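Local coordinates for protein fatty acyl CoA synthetase FADD13 (FATTY-ACYL-CoA SYNTHETASE) (Mycobacterium tuberculosis, PDB 3R44) that belongs to the AMP-binding enzyme family of the ANL superfamily, in which a large N-terminal part is joined to a smaller C-terminal domain, at residues A[57-62]-A[156-161]; A[61-66]-A[144-149]; A[71-76]-A[82-87]; A[20-25]-A[44-49]; A[94-99]-A[108-113]. One frame throughout, in Å; residues are numbered along the deposited sequence.

In the fold
All five contacts lie in the large N-terminal part of the chain. Helix 46-62 runs through contacts 4, 1 and 2 in turn. Contacts 1 and 2 share Thr61 and Ala62, their centres about 10 Å apart. Contacts 2, 3 and 5 reach one four-stranded parallel sheet. Strands 70-74 and 94-97 are neighbours there, with Val71 O and Val96 N 2.8 Å apart, and the centres of contacts 3 and 5 are about 12 Å apart. Contacts 3 and 4 meet where Tyr86 packs on Leu22 and Met49. A bound histidine lies about 10 Å from the side chains of Leu22 and Phe85.

Contact 1 of 5, residues A[57-62]-A[156-161]; sequences ADVLTA and RSAAAD
Asp58 turns its CG anti to the backbone N (chi1 -170°), which carries the carboxylate off helix 46-62 and onto the backbone of Ala158 and Ala159. There OD2 of Asp58 accepts a hydrogen bond from Ala159 N at 3.1 Å. The bond is fairly straight, 160° at the hydrogen, but the N-H arrives from above the carboxylate plane, 45° out of it. The same oxygen rests 3.4 Å from Ala158 CA, while CB of Asp58 lies 3.6 Å from Ala159 O, so the side chain lies along the backbone on both sides of Ala159 CA. One helix position on, Val59 CG2 touches Ala158 CB at 4.0 Å, the one apolar side-chain pair between the two segments; its other neighbours include Arg154 and Leu155 of helix 148-157. Ala160 O receives a second bond from helix 46-62, through Asn54 ND2. Within that helix Ala57 O is gripped twice, by Thr61 N and by Thr61 OG1 at 3.0 Å, the two donors coming from opposite faces of its plane. The chain leaving helix 148-157 is thus pinned to helix 46-62 chiefly through its backbone. Asp161 OD2 stands 5.3 Å from Asp58 OD1, a like charge that may slightly favour protonation of either acid, whereas the N-H of Ala159 should stabilise the ionised form of Asp58.

Contact 2 of 5, residues A[61-66]-A[144-149]; sequences TALGIA and DWIGAD
Leu63 and Asp144 bring the chain leaving helix 46-62 up to the extended start of strand 144-147, with their CA atoms 7.4 Å apart. The helix is closed by a Schellman motif: Gly64 takes a positive phi of 100° and its N binds Thr61 O at 3.0 Å. The atoms Ile65 N and Leu60 O are 3.1 Å apart, a probable second bond. This turn leaves Leu63 facing the strand. Its CG is anti to the carbonyl carbon (chi1 -60°), and the two methyls fork from there to different partners. CD2 sits over the flat of the Asp144 carboxylate, 4.0 Å from CG and almost equally far from both oxygens. CD1 goes to Ile146 CG1 at 3.9 Å, the two side chains reaching toward each other tip to tip. Asp144 OD2 also comes to 3.8 Å from Leu63 O, two oxygens with no bond between them; the contact consists of van der Waals packing by the two Leu63 methyls. Asp144 and Ile146 point to the same side of the strand, and Leu63 bridges them. Beyond the strand, Gly147 is the N-cap of helix 148-157. Strand 144-147 is an outermost strand of the four-stranded parallel sheet, and its backbone bonds to Val119 and Tyr121 of strand 118-121. Val118 of that strand touches both Leu63 and Asp144, while Trp145 packs on Ile129, Ile132 and Arg133 of helix 126-134. The end of helix 46-62 therefore lies against two adjacent strands, 118-121 and 144-147.

Contact 3 of 5, residues A[71-76]-A[82-87]; sequences VALLMP and CCLFYG
A 2.8 Å bond from Gly87 N to Cys83 O holds the helical turn from which Leu84 reaches across to Leu73 and Met75. Leu73 lays its CD2 methyl against Leu84, 4.0 Å from CB and equally far from CD1, so that one branch covers the root and one tip of its partner. Its other methyl, CD1, comes within 4.5 Å of Phe85 N, at the helix backbone. Strand 70-74 and helix 79-91 are the first two elements of a beta-alpha-beta unit completed by strand 94-97, and these leucines pack the helix onto one face of the parallel sheet. Met75 approaches the same methyl of Leu84 from further along the chain. Its CG sits between the backbone N and the carbonyl carbon (chi1 61°), which helps bring SD to 4.1 Å from Leu84 CD1, and the bend at chi3 (83°) keeps CE equally close to that methyl. Ile120 of strand 118-121 touches both Met75 and Leu84. On other sides of the helix, Cys83 meets Met49 and Leu52 of helix 46-62, and the Phe85 ring packs on Leu226 and Ile230 of helix 223-235.

Contact 4 of 5, residues A[20-25]-A[44-49]; sequences WMLRQR and MTYAQM
Leu22 and Arg25 of helix 18-28 pack against Tyr46 and Met49 in the first turn of helix 46-62, a turn that begins with a capping box. Arg25 CG stands over the centre of the Tyr46 ring, 3.6 Å from the centroid and 13° off the normal, a CH-pi contact. Bends at chi2 and chi3 carry the guanidinium past the ring, its plane 55° from that of the phenol, to Ser29 OG and to the carbonyls of Ala233 and Met234. Tyr46 OH binds Val237 O. In the capping box Thr45, the N-cap, accepts from Gln48 N through OG1 at 3.2 Å, and Thr45 N returns a 2.8 Å bond to a lone pair of Gln48 OE1 in the carbonyl plane. The box marks the passage from strand 42-45, at the border of the large mixed sheet, into helix 46-62. Leu22 works from a second direction: its CD1 lies at the edge of the Tyr46 ring, 3.8 Å from CD2. The same methyl presses on Met49 CE at 3.4 Å, tighter than usual for two carbons, the two side chains crossing at about a right angle. Tyr86 of helix 79-91 touches both Leu22 and Met49.

Contact 5 of 5, residues A[94-99]-A[108-113]; sequences VAVPIN and SFILSD
Ile98 meets Ile110 with both branches and Leu111 with its tip. Its CB is directed at helix 104-114, and both branches leave it for that helix. The short one, CG2, ends 4.1 Å from Ile110 CD1. The long one starts with CG1 anti to the carbonyl carbon (chi1 -58°) and runs out extended (chi2 172°); CG1 passes Ile110 CG2 at 3.9 Å, and the terminal CD1 touches two methyls, Ile110 CG2 and Leu111 CD2, each 3.7 Å away. The two isoleucines slide past each other in opposite directions, so the tip of one lies at the other's CG2, whereas Leu111 crosses Ile98 at about a right angle. Strand 94-97, helix 104-114 and strand 118-121 follow one another in the chain, and the helix packs on the four-stranded parallel sheet as the connection steps across strand 70-74. It covers the face opposite to helix 79-91: Ala72, between Leu73 and Val71, touches Ile98 and Leu111. Val96 adds a further contact, its CG1 reaching Ile110 CG2 at 4.0 Å, so this one methyl of the helix is shared by two residues of segment 94-99. Ile110 also touches Leu102 and Tyr177, and Ile98 touches Val107 and Leu74. Further round the helix, Asp113 OD2 is hydrogen-bonded to Tyr177 OH and the Phe109 ring stacks with His184.

Contact 1 of 5, residues A[57-62]-A[156-161]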
# COMPACT_ATOMS: atom_id res chain seq x y z
N ALA A 57 15.65 -16.83 -12.04
CA ALA A 57 14.86 -17.37 -13.13
C ALA A 57 15.25 -18.82 -13.44
O ALA A 57 14.37 -19.65 -13.75
CB ALA A 57 15.02 -16.52 -14.36
N ASP A 58 16.55 -19.09 -13.38
CA ASP A 58 17.09 -20.44 -13.59
C ASP A 58 16.54 -21.41 -12.54
O ASP A 58 16.08 -22.52 -12.89
CB ASP A 58 18.63 -20.44 -13.64
CG ASP A 58 19.22 -21.79 -14.11
OD1 ASP A 58 18.71 -22.34 -15.11
OD2 ASP A 58 20.22 -22.28 -13.51
N VAL A 59 16.57 -20.97 -11.29
CA VAL A 59 16.03 -21.76 -10.17
C VAL A 59 14.53 -21.99 -10.35
O VAL A 59 14.05 -23.12 -10.22
CB VAL A 59 16.31 -21.12 -8.80
CG1 VAL A 59 15.51 -21.83 -7.66
CG2 VAL A 59 17.81 -21.06 -8.51
N LEU A 60 13.77 -20.96 -10.68
CA LEU A 60 12.36 -21.19 -10.93
C LEU A 60 12.04 -22.11 -12.09
O LEU A 60 11.14 -22.99 -11.97
CB LEU A 60 11.62 -19.85 -11.09
CG LEU A 60 11.61 -18.87 -9.92
CD1 LEU A 60 11.05 -17.53 -10.47
CD2 LEU A 60 10.77 -19.33 -8.71
N THR A 61 12.79 -21.98 -13.18
CA THR A 61 12.66 -22.85 -14.33
C THR A 61 12.87 -24.30 -13.86
O THR A 61 12.12 -25.23 -14.24
CB THR A 61 13.66 -22.51 -15.42
OG1 THR A 61 13.27 -21.26 -16.01
CG2 THR A 61 13.63 -23.57 -16.51
N ALA A 62 13.88 -24.48 -13.03
CA ALA A 62 14.22 -25.83 -12.56
C ALA A 62 13.06 -26.50 -11.79
O ALA A 62 12.90 -27.72 -11.80
CB ALA A 62 15.50 -25.80 -11.68
N ARG A 156 23.42 -20.65 -5.55
CA ARG A 156 24.85 -20.90 -5.68
C ARG A 156 25.20 -21.76 -6.89
O ARG A 156 26.27 -21.58 -7.45
CB ARG A 156 25.44 -21.48 -4.37
CG ARG A 156 25.55 -20.39 -3.27
CD ARG A 156 26.32 -20.82 -2.00
NE ARG A 156 26.00 -22.18 -1.56
CZ ARG A 156 25.20 -22.51 -0.53
NH1 ARG A 156 24.60 -21.57 0.21
NH2 ARG A 156 24.99 -23.80 -0.26
N SER A 157 24.32 -22.66 -7.32
CA SER A 157 24.64 -23.53 -8.45
C SER A 157 23.97 -23.14 -9.79
O SER A 157 24.21 -23.80 -10.80
CB SER A 157 24.33 -25.01 -8.08
OG SER A 157 22.93 -25.24 -8.12
N ALA A 158 23.17 -22.07 -9.80
CA ALA A 158 22.41 -21.62 -10.96
C ALA A 158 23.30 -20.85 -11.89
O ALA A 158 24.29 -20.22 -11.45
CB ALA A 158 21.28 -20.74 -10.51
N ALA A 159 22.96 -20.90 -13.18
CA ALA A 159 23.66 -20.14 -14.22
C ALA A 159 22.95 -18.82 -14.40
O ALA A 159 21.73 -18.74 -14.23
CB ALA A 159 23.69 -20.91 -15.55
N ALA A 160 23.70 -17.80 -14.77
CA ALA A 160 23.17 -16.45 -14.87
C ALA A 160 22.77 -16.15 -16.31
O ALA A 160 22.93 -15.05 -16.76
CB ALA A 160 24.22 -15.41 -14.32
N ASP A 161 22.21 -17.14 -17.02
CA ASP A 161 21.80 -17.01 -18.42
C ASP A 161 20.61 -16.08 -18.50
O ASP A 161 19.67 -16.22 -17.76
CB ASP A 161 21.30 -18.36 -18.98
CG ASP A 161 22.39 -19.47 -19.02
OD1 ASP A 161 23.57 -19.14 -19.24
OD2 ASP A 161 22.03 -20.70 -18.87

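Contact 2 of 5, residues A[61-66]-A[144-149]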
# COMPACT_ATOMS: atom_id res chain seq x y z
N THR A 61 12.79 -21.98 -13.18
CA THR A 61 12.66 -22.85 -14.33
C THR A 61 12.87 -24.30 -13.86
O THR A 61 12.12 -25.23 -14.24
CB THR A 61 13.66 -22.51 -15.42
OG1 THR A 61 13.27 -21.26 -16.01
CG2 THR A 61 13.63 -23.57 -16.51
N ALA A 62 13.88 -24.48 -13.03
CA ALA A 62 14.22 -25.83 -12.56
C ALA A 62 13.06 -26.50 -11.79
O ALA A 62 12.90 -27.72 -11.80
CB ALA A 62 15.50 -25.80 -11.68
N LEU A 63 12.25 -25.67 -11.15
CA LEU A 63 11.10 -26.08 -10.36
C LEU A 63 9.81 -26.22 -11.16
O LEU A 63 8.80 -26.66 -10.63
CB LEU A 63 10.92 -25.13 -9.17
CG LEU A 63 12.09 -25.04 -8.19
CD1 LEU A 63 11.89 -23.89 -7.16
CD2 LEU A 63 12.29 -26.38 -7.48
N GLY A 64 9.85 -25.95 -12.45
CA GLY A 64 8.68 -26.22 -13.27
C GLY A 64 7.88 -24.97 -13.53
O GLY A 64 6.84 -25.03 -14.19
N ILE A 65 8.38 -23.84 -13.05
CA ILE A 65 7.67 -22.57 -13.29
C ILE A 65 7.77 -22.16 -14.76
O ILE A 65 8.84 -22.15 -15.36
CB ILE A 65 8.15 -21.42 -12.36
CG1 ILE A 65 7.75 -21.65 -10.91
CG2 ILE A 65 7.68 -20.01 -12.89
CD1 ILE A 65 6.24 -21.77 -10.63
N ALA A 66 6.62 -21.89 -15.35
CA ALA A 66 6.53 -21.48 -16.74
C ALA A 66 5.64 -20.27 -16.78
O ALA A 66 5.12 -19.81 -15.75
CB ALA A 66 5.94 -22.62 -17.61
N ASP A 144 6.02 -27.28 -4.59
CA ASP A 144 7.33 -27.01 -4.01
C ASP A 144 7.28 -25.99 -2.88
O ASP A 144 6.72 -24.91 -3.05
CB ASP A 144 8.27 -26.54 -5.12
CG ASP A 144 8.87 -27.70 -5.86
OD1 ASP A 144 9.59 -28.50 -5.20
OD2 ASP A 144 8.57 -27.86 -7.06
N TRP A 145 7.84 -26.35 -1.73
CA TRP A 145 8.02 -25.40 -0.62
C TRP A 145 9.53 -25.17 -0.36
O TRP A 145 10.23 -26.10 0.02
CB TRP A 145 7.36 -25.93 0.62
CG TRP A 145 5.95 -26.43 0.46
CD1 TRP A 145 5.54 -27.63 -0.03
CD2 TRP A 145 4.76 -25.73 0.84
NE1 TRP A 145 4.15 -27.72 0.01
CE2 TRP A 145 3.66 -26.56 0.54
CE3 TRP A 145 4.51 -24.46 1.39
CZ2 TRP A 145 2.33 -26.17 0.78
CZ3 TRP A 145 3.19 -24.08 1.63
CH2 TRP A 145 2.12 -24.93 1.32
N ILE A 146 10.00 -23.96 -0.61
CA ILE A 146 11.43 -23.71 -0.71
C ILE A 146 11.76 -22.70 0.35
O ILE A 146 11.40 -21.55 0.22
CB ILE A 146 11.85 -23.15 -2.12
CG1 ILE A 146 11.37 -24.06 -3.27
CG2 ILE A 146 13.36 -23.07 -2.21
CD1 ILE A 146 12.01 -25.47 -3.25
N GLY A 147 12.47 -23.14 1.40
CA GLY A 147 12.86 -22.22 2.48
C GLY A 147 14.18 -21.56 2.18
O GLY A 147 14.79 -21.80 1.13
N ALA A 148 14.61 -20.68 3.08
CA ALA A 148 15.84 -19.89 2.91
C ALA A 148 17.13 -20.64 2.55
O ALA A 148 17.88 -20.18 1.69
CB ALA A 148 16.08 -19.03 4.18
N ASP A 149 17.37 -21.77 3.20
CA ASP A 149 18.62 -22.52 3.05
C ASP A 149 18.65 -23.16 1.66
O ASP A 149 19.65 -23.06 0.93
CB ASP A 149 18.75 -23.61 4.14
CG ASP A 149 19.23 -23.06 5.52
OD1 ASP A 149 19.61 -21.85 5.67
OD2 ASP A 149 19.24 -23.88 6.48

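Contact 3 of 5, residues A[71-76]-A[82-87]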
# COMPACT_ATOMS: atom_id res chain seq x y z
N VAL A 71 4.20 -18.01 -8.25
CA VAL A 71 5.28 -18.27 -7.26
C VAL A 71 4.96 -17.36 -6.08
O VAL A 71 5.02 -16.10 -6.21
CB VAL A 71 6.68 -17.84 -7.80
CG1 VAL A 71 7.75 -18.23 -6.75
CG2 VAL A 71 6.91 -18.50 -9.20
N ALA A 72 4.59 -17.94 -4.95
CA ALA A 72 4.33 -17.14 -3.76
C ALA A 72 5.64 -16.80 -3.07
O ALA A 72 6.56 -17.63 -2.98
CB ALA A 72 3.38 -17.89 -2.78
N LEU A 73 5.70 -15.59 -2.52
CA LEU A 73 6.89 -15.06 -1.84
C LEU A 73 6.49 -14.66 -0.45
O LEU A 73 5.71 -13.72 -0.27
CB LEU A 73 7.49 -13.89 -2.61
CG LEU A 73 7.93 -14.15 -4.06
CD1 LEU A 73 8.34 -12.81 -4.72
CD2 LEU A 73 9.02 -15.19 -4.12
N LEU A 74 6.99 -15.39 0.54
CA LEU A 74 6.69 -15.12 1.96
C LEU A 74 8.00 -14.96 2.74
O LEU A 74 8.51 -15.93 3.33
CB LEU A 74 5.85 -16.29 2.51
CG LEU A 74 5.23 -16.22 3.90
CD1 LEU A 74 4.23 -15.00 4.01
CD2 LEU A 74 4.55 -17.54 4.35
N MET A 75 8.58 -13.77 2.67
CA MET A 75 9.93 -13.60 3.14
C MET A 75 10.23 -12.15 3.50
O MET A 75 9.51 -11.22 3.11
CB MET A 75 10.94 -14.07 2.08
CG MET A 75 10.84 -13.31 0.79
SD MET A 75 11.67 -14.17 -0.60
CE MET A 75 10.39 -15.27 -1.07
N PRO A 76 11.32 -11.97 4.24
CA PRO A 76 11.74 -10.64 4.60
C PRO A 76 12.28 -9.89 3.42
O PRO A 76 12.64 -10.48 2.37
CB PRO A 76 12.91 -10.88 5.53
CG PRO A 76 13.33 -12.21 5.37
CD PRO A 76 12.16 -13.00 4.87
N CYS A 82 13.68 -9.20 -4.31
CA CYS A 82 13.60 -8.35 -5.54
C CYS A 82 13.94 -9.21 -6.80
O CYS A 82 13.30 -9.11 -7.83
CB CYS A 82 14.60 -7.23 -5.47
SG CYS A 82 14.23 -6.05 -4.18
N CYS A 83 14.98 -10.01 -6.67
CA CYS A 83 15.51 -10.73 -7.82
C CYS A 83 14.61 -11.90 -8.15
O CYS A 83 14.54 -12.33 -9.29
CB CYS A 83 16.95 -11.14 -7.61
SG CYS A 83 18.05 -9.68 -7.67
N LEU A 84 13.85 -12.38 -7.15
CA LEU A 84 12.82 -13.44 -7.44
C LEU A 84 11.68 -12.87 -8.24
O LEU A 84 11.15 -13.52 -9.17
CB LEU A 84 12.27 -14.10 -6.17
CG LEU A 84 13.22 -15.18 -5.68
CD1 LEU A 84 12.97 -15.56 -4.18
CD2 LEU A 84 13.25 -16.45 -6.57
N PHE A 85 11.30 -11.66 -7.86
CA PHE A 85 10.29 -10.93 -8.57
C PHE A 85 10.73 -10.65 -10.04
O PHE A 85 9.96 -10.91 -10.99
CB PHE A 85 9.96 -9.62 -7.85
CG PHE A 85 8.85 -8.86 -8.50
CD1 PHE A 85 7.51 -9.14 -8.18
CD2 PHE A 85 9.11 -7.93 -9.46
CE1 PHE A 85 6.44 -8.43 -8.79
CE2 PHE A 85 8.03 -7.24 -10.12
CZ PHE A 85 6.70 -7.49 -9.76
N TYR A 86 11.92 -10.10 -10.20
CA TYR A 86 12.48 -9.87 -11.51
C TYR A 86 12.68 -11.15 -12.34
O TYR A 86 12.44 -11.15 -13.55
CB TYR A 86 13.79 -9.12 -11.43
CG TYR A 86 13.65 -7.64 -11.16
CD1 TYR A 86 12.94 -6.81 -12.04
CD2 TYR A 86 14.26 -7.05 -10.06
CE1 TYR A 86 12.86 -5.39 -11.82
CE2 TYR A 86 14.18 -5.69 -9.84
CZ TYR A 86 13.46 -4.88 -10.71
OH TYR A 86 13.38 -3.53 -10.54
N GLY A 87 13.16 -12.21 -11.69
CA GLY A 87 13.36 -13.49 -12.31
C GLY A 87 12.05 -14.04 -12.81
O GLY A 87 11.92 -14.47 -13.97

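Contact 4 of 5, residues A[20-25]-A[44-49]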
# COMPACT_ATOMS: atom_id res chain seq x y z
N TRP A 20 13.04 -7.42 -18.41
CA TRP A 20 13.93 -6.93 -19.48
C TRP A 20 14.31 -5.51 -19.20
O TRP A 20 15.46 -5.06 -19.47
CB TRP A 20 13.24 -7.05 -20.88
CG TRP A 20 14.21 -6.98 -21.97
CD1 TRP A 20 14.38 -5.99 -22.87
CD2 TRP A 20 15.19 -7.98 -22.28
NE1 TRP A 20 15.41 -6.29 -23.72
CE2 TRP A 20 15.93 -7.52 -23.38
CE3 TRP A 20 15.51 -9.23 -21.73
CZ2 TRP A 20 16.96 -8.27 -23.96
CZ3 TRP A 20 16.55 -9.99 -22.31
CH2 TRP A 20 17.25 -9.51 -23.42
N MET A 21 13.38 -4.79 -18.59
CA MET A 21 13.70 -3.44 -18.15
C MET A 21 14.90 -3.40 -17.20
O MET A 21 15.77 -2.50 -17.29
CB MET A 21 12.50 -2.70 -17.55
CG MET A 21 12.77 -1.26 -17.29
SD MET A 21 11.43 -0.39 -16.44
CE MET A 21 11.65 -1.23 -14.83
N LEU A 22 14.95 -4.32 -16.27
CA LEU A 22 16.10 -4.40 -15.41
C LEU A 22 17.37 -4.64 -16.22
O LEU A 22 18.44 -4.06 -15.92
CB LEU A 22 15.93 -5.52 -14.38
CG LEU A 22 17.10 -5.84 -13.46
CD1 LEU A 22 17.40 -4.53 -12.54
CD2 LEU A 22 16.95 -7.12 -12.58
N ARG A 23 17.30 -5.54 -17.18
CA ARG A 23 18.46 -5.81 -18.04
C ARG A 23 18.91 -4.55 -18.78
O ARG A 23 20.10 -4.29 -18.92
CB ARG A 23 18.19 -6.96 -19.01
CG ARG A 23 19.39 -7.32 -19.77
CD ARG A 23 19.01 -7.97 -21.06
NE ARG A 23 20.20 -8.58 -21.68
CZ ARG A 23 20.90 -8.05 -22.67
NH1 ARG A 23 20.56 -6.85 -23.18
NH2 ARG A 23 21.95 -8.72 -23.16
N GLN A 24 17.96 -3.74 -19.20
CA GLN A 24 18.27 -2.50 -19.90
C GLN A 24 18.92 -1.50 -18.95
O GLN A 24 19.89 -0.85 -19.32
CB GLN A 24 17.04 -1.93 -20.55
CG GLN A 24 16.58 -2.76 -21.74
CD GLN A 24 15.28 -2.30 -22.32
OE1 GLN A 24 14.45 -1.73 -21.64
NE2 GLN A 24 15.09 -2.55 -23.62
N ARG A 25 18.47 -1.46 -17.69
CA ARG A 25 19.13 -0.57 -16.68
C ARG A 25 20.54 -1.07 -16.43
O ARG A 25 21.48 -0.29 -16.35
CB ARG A 25 18.31 -0.43 -15.42
CG ARG A 25 19.02 0.33 -14.30
CD ARG A 25 19.55 1.70 -14.64
NE ARG A 25 18.51 2.61 -15.00
CZ ARG A 25 18.71 3.78 -15.55
NH1 ARG A 25 19.94 4.17 -15.82
NH2 ARG A 25 17.68 4.55 -15.85
N MET A 44 25.32 -4.24 -4.22
CA MET A 44 25.31 -4.84 -5.56
C MET A 44 25.05 -3.81 -6.62
O MET A 44 24.23 -2.95 -6.40
CB MET A 44 24.26 -5.89 -5.63
CG MET A 44 24.69 -7.13 -4.86
SD MET A 44 23.35 -8.30 -4.80
CE MET A 44 22.96 -8.64 -6.51
N THR A 45 25.75 -3.93 -7.75
CA THR A 45 25.51 -3.07 -8.90
C THR A 45 24.33 -3.57 -9.73
O THR A 45 23.83 -4.66 -9.53
CB THR A 45 26.69 -3.05 -9.81
OG1 THR A 45 26.89 -4.38 -10.27
CG2 THR A 45 27.99 -2.54 -9.09
N TYR A 46 23.88 -2.74 -10.65
CA TYR A 46 22.79 -3.16 -11.56
C TYR A 46 23.16 -4.40 -12.36
O TYR A 46 22.34 -5.31 -12.53
CB TYR A 46 22.28 -2.02 -12.45
CG TYR A 46 21.20 -1.29 -11.75
CD1 TYR A 46 21.45 -0.06 -11.13
CD2 TYR A 46 19.94 -1.83 -11.65
CE1 TYR A 46 20.45 0.59 -10.44
CE2 TYR A 46 18.95 -1.22 -10.96
CZ TYR A 46 19.18 -0.00 -10.34
OH TYR A 46 18.10 0.58 -9.66
N ALA A 47 24.39 -4.47 -12.84
CA ALA A 47 24.83 -5.70 -13.56
C ALA A 47 24.74 -6.94 -12.64
O ALA A 47 24.27 -8.01 -13.06
CB ALA A 47 26.26 -5.54 -14.13
N GLN A 48 25.14 -6.80 -11.38
CA GLN A 48 25.01 -7.94 -10.43
C GLN A 48 23.56 -8.29 -10.11
O GLN A 48 23.20 -9.47 -10.02
CB GLN A 48 25.76 -7.72 -9.13
CG GLN A 48 27.24 -7.49 -9.37
CD GLN A 48 27.97 -7.03 -8.12
OE1 GLN A 48 27.60 -6.05 -7.45
NE2 GLN A 48 29.06 -7.72 -7.83
N MET A 49 22.73 -7.26 -9.99
CA MET A 49 21.36 -7.52 -9.68
C MET A 49 20.70 -8.27 -10.87
O MET A 49 19.91 -9.21 -10.66
CB MET A 49 20.61 -6.23 -9.42
CG MET A 49 19.22 -6.52 -8.90
SD MET A 49 18.65 -5.16 -7.90
CE MET A 49 17.77 -4.29 -9.15

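Contact 5 of 5, residues A[94-99]-A[108-113]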
# COMPACT_ATOMS: atom_id res chain seq x y z
N VAL A 94 4.19 -15.32 -12.36
CA VAL A 94 3.37 -14.41 -11.62
C VAL A 94 3.73 -14.51 -10.13
O VAL A 94 3.58 -15.57 -9.49
CB VAL A 94 1.90 -14.71 -11.87
CG1 VAL A 94 0.99 -13.75 -11.08
CG2 VAL A 94 1.59 -14.65 -13.39
N ALA A 95 4.29 -13.45 -9.61
CA ALA A 95 4.68 -13.42 -8.23
C ALA A 95 3.47 -13.14 -7.36
O ALA A 95 2.61 -12.36 -7.71
CB ALA A 95 5.79 -12.34 -7.97
N VAL A 96 3.43 -13.81 -6.22
CA VAL A 96 2.36 -13.65 -5.23
C VAL A 96 3.02 -13.26 -3.88
O VAL A 96 3.34 -14.10 -3.02
CB VAL A 96 1.47 -14.90 -5.05
CG1 VAL A 96 0.32 -14.57 -4.12
CG2 VAL A 96 0.87 -15.36 -6.43
N PRO A 97 3.22 -11.97 -3.70
CA PRO A 97 3.90 -11.57 -2.45
C PRO A 97 2.92 -11.59 -1.30
O PRO A 97 1.86 -10.91 -1.37
CB PRO A 97 4.32 -10.11 -2.72
CG PRO A 97 4.13 -9.85 -4.11
CD PRO A 97 3.11 -10.83 -4.65
N ILE A 98 3.27 -12.26 -0.22
CA ILE A 98 2.34 -12.43 0.91
C ILE A 98 2.83 -11.74 2.17
O ILE A 98 4.03 -11.85 2.53
CB ILE A 98 2.10 -13.93 1.17
CG1 ILE A 98 1.53 -14.61 -0.10
CG2 ILE A 98 1.15 -14.11 2.36
CD1 ILE A 98 1.42 -16.14 -0.00
N ASN A 99 1.93 -11.03 2.83
CA ASN A 99 2.22 -10.34 4.11
C ASN A 99 2.66 -11.38 5.15
O ASN A 99 1.88 -12.26 5.49
CB ASN A 99 0.93 -9.60 4.54
CG ASN A 99 1.05 -8.80 5.83
OD1 ASN A 99 1.85 -9.06 6.70
ND2 ASN A 99 0.20 -7.78 5.94
N SER A 108 -2.91 -19.76 3.98
CA SER A 108 -3.44 -20.95 3.30
C SER A 108 -4.53 -20.55 2.30
O SER A 108 -4.55 -21.01 1.16
CB SER A 108 -3.98 -22.02 4.30
OG SER A 108 -4.01 -23.25 3.63
N PHE A 109 -5.37 -19.61 2.68
CA PHE A 109 -6.35 -19.13 1.73
C PHE A 109 -5.74 -18.57 0.46
O PHE A 109 -6.17 -18.88 -0.67
CB PHE A 109 -7.25 -18.07 2.35
CG PHE A 109 -8.21 -17.49 1.37
CD1 PHE A 109 -9.36 -18.17 1.02
CD2 PHE A 109 -7.94 -16.28 0.76
CE1 PHE A 109 -10.23 -17.63 0.06
CE2 PHE A 109 -8.77 -15.74 -0.19
CZ PHE A 109 -9.93 -16.41 -0.53
N ILE A 110 -4.76 -17.69 0.64
CA ILE A 110 -4.10 -17.02 -0.46
C ILE A 110 -3.43 -17.98 -1.39
O ILE A 110 -3.56 -17.84 -2.62
CB ILE A 110 -3.05 -15.99 0.07
CG1 ILE A 110 -3.82 -14.84 0.71
CG2 ILE A 110 -2.12 -15.51 -1.03
CD1 ILE A 110 -2.86 -13.74 1.45
N LEU A 111 -2.72 -18.97 -0.81
CA LEU A 111 -2.08 -20.03 -1.61
C LEU A 111 -3.06 -20.83 -2.41
O LEU A 111 -2.77 -21.12 -3.56
CB LEU A 111 -1.19 -20.93 -0.75
CG LEU A 111 0.00 -20.27 -0.05
CD1 LEU A 111 0.67 -21.33 0.81
CD2 LEU A 111 1.03 -19.70 -1.08
N SER A 112 -4.21 -21.17 -1.84
CA SER A 112 -5.25 -21.87 -2.56
C SER A 112 -5.91 -21.04 -3.58
O SER A 112 -6.17 -21.50 -4.69
CB SER A 112 -6.39 -22.32 -1.65
OG SER A 112 -5.93 -23.26 -0.75
N ASP A 113 -6.26 -19.81 -3.22
CA ASP A 113 -6.93 -18.95 -4.14
C ASP A 113 -6.08 -18.62 -5.38
O ASP A 113 -6.60 -18.56 -6.52
CB ASP A 113 -7.36 -17.65 -3.47
CG ASP A 113 -8.25 -16.77 -4.39
OD1 ASP A 113 -9.49 -16.99 -4.41
OD2 ASP A 113 -7.75 -15.85 -5.05